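Local coordinates for endo-beta-1,2-glucanase (PDB 6IMV), which hydrolyses internal linkages of beta-1,2-glucans as a fungal endo-beta-1,2-glucanase, here in complex with sophorose, at residues G415-T420 and T425-L430. Residues are numbered along the deposited sequence; the frame is centred on the assembly and turned at random.
Sequences GSTEST and TGVSAL
Gly426 meets Thr420 through its carbonyl oxygen, 3.6 Å from Thr420 CA in a CA-H...O contact. At Val427, paired with Thr420 as an antiparallel non-hydrogen-bonded pair, the branched side chain suits a strand and spreads two methyls: CG2 lies 3.8 Å from Thr420 OG1, while CG1, anti to the backbone N (chi1 162°), reaches Thr417 CG2 at 3.7 Å, the two side chains crossing at about a right angle. Ser428 N bonds to Ser419 O (2.9 Å), arriving from above the carbonyl plane. Small enough to sit beside Glu418 CG, the Ser428 hydroxyl bonds to Asn349 O. Ala429 centres an inverse gamma turn, beyond which Leu430 O accepts the Glu418 N-H (3.0 Å, 138° at the hydrogen). Leu430 CD2 packs 3.9 Å from Glu418 CD, the side chains lying alongside and pointing the same way. Glu418's carboxylate bonds to Ser435 and to Thr432 and Asn348 of the glucose pocket, probably positioning these two from a second shell; an alanine here would probably leave those groups without their shared partner and uncover one flank of Leu430. This irregular beta hairpin lies between strands 380-381 and 57-64, with strand 347-352 against its Ser419 and Ser428 side, and leads into helix 433-443.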
# COMPACT_ATOMS: atom_id res chain seq x y z
N GLY A 415 7.24 7.45 -14.46
CA GLY A 415 7.64 7.90 -13.11
C GLY A 415 8.82 7.11 -12.57
O GLY A 415 9.73 6.77 -13.32
N SER A 416 8.78 6.81 -11.27
CA SER A 416 9.89 6.10 -10.60
C SER A 416 9.94 4.63 -11.05
O SER A 416 8.91 4.02 -11.41
CB SER A 416 9.79 6.21 -9.10
OG SER A 416 8.62 5.58 -8.59
N THR A 417 11.16 4.09 -11.03
CA THR A 417 11.43 2.69 -11.30
C THR A 417 11.32 1.89 -9.99
O THR A 417 11.53 2.44 -8.90
CB THR A 417 12.81 2.56 -11.96
OG1 THR A 417 12.87 3.45 -13.08
CG2 THR A 417 13.13 1.16 -12.42
N GLU A 418 11.00 0.59 -10.12
CA GLU A 418 10.70 -0.31 -8.98
C GLU A 418 11.78 -0.23 -7.89
O GLU A 418 11.48 0.03 -6.72
CB GLU A 418 10.54 -1.75 -9.50
CG GLU A 418 10.38 -2.80 -8.41
CD GLU A 418 8.97 -3.13 -7.97
OE1 GLU A 418 8.04 -2.41 -8.37
OE2 GLU A 418 8.80 -4.11 -7.20
N SER A 419 13.04 -0.50 -8.27
CA SER A 419 14.11 -0.66 -7.29
C SER A 419 15.48 -0.63 -7.97
O SER A 419 15.58 -0.85 -9.16
CB SER A 419 13.94 -1.94 -6.51
OG SER A 419 14.24 -3.06 -7.31
N THR A 420 16.51 -0.37 -7.15
CA THR A 420 17.91 -0.43 -7.54
C THR A 420 18.70 -1.15 -6.43
O THR A 420 18.40 -1.01 -5.25
CB THR A 420 18.50 0.97 -7.77
OG1 THR A 420 19.87 0.83 -8.16
CG2 THR A 420 18.42 1.89 -6.57
N THR A 425 24.68 -1.60 -9.32
CA THR A 425 25.11 -2.52 -10.39
C THR A 425 23.90 -3.18 -11.07
O THR A 425 24.07 -3.94 -12.02
CB THR A 425 26.03 -3.61 -9.86
OG1 THR A 425 25.31 -4.38 -8.89
CG2 THR A 425 27.31 -3.06 -9.24
N GLY A 426 22.69 -2.93 -10.58
CA GLY A 426 21.49 -3.53 -11.12
C GLY A 426 20.24 -2.76 -10.73
O GLY A 426 20.22 -2.07 -9.71
N VAL A 427 19.20 -2.91 -11.54
CA VAL A 427 17.93 -2.24 -11.37
C VAL A 427 16.81 -3.23 -11.72
O VAL A 427 16.99 -4.10 -12.58
CB VAL A 427 17.89 -0.97 -12.25
CG1 VAL A 427 16.49 -0.46 -12.48
CG2 VAL A 427 18.76 0.14 -11.69
N SER A 428 15.67 -3.10 -11.02
CA SER A 428 14.44 -3.80 -11.39
C SER A 428 13.71 -2.96 -12.43
O SER A 428 13.10 -1.95 -12.08
CB SER A 428 13.57 -4.07 -10.19
OG SER A 428 12.45 -4.86 -10.55
N ALA A 429 13.80 -3.36 -13.70
CA ALA A 429 13.21 -2.59 -14.81
C ALA A 429 11.72 -2.92 -14.88
O ALA A 429 11.26 -3.69 -15.74
CB ALA A 429 13.95 -2.90 -16.09
N LEU A 430 10.99 -2.38 -13.91
CA LEU A 430 9.66 -2.81 -13.60
C LEU A 430 8.89 -1.63 -12.98
O LEU A 430 9.49 -0.74 -12.37
CB LEU A 430 9.78 -3.99 -12.63
CG LEU A 430 8.47 -4.66 -12.21
CD1 LEU A 430 7.88 -5.46 -13.36
CD2 LEU A 430 8.68 -5.54 -11.00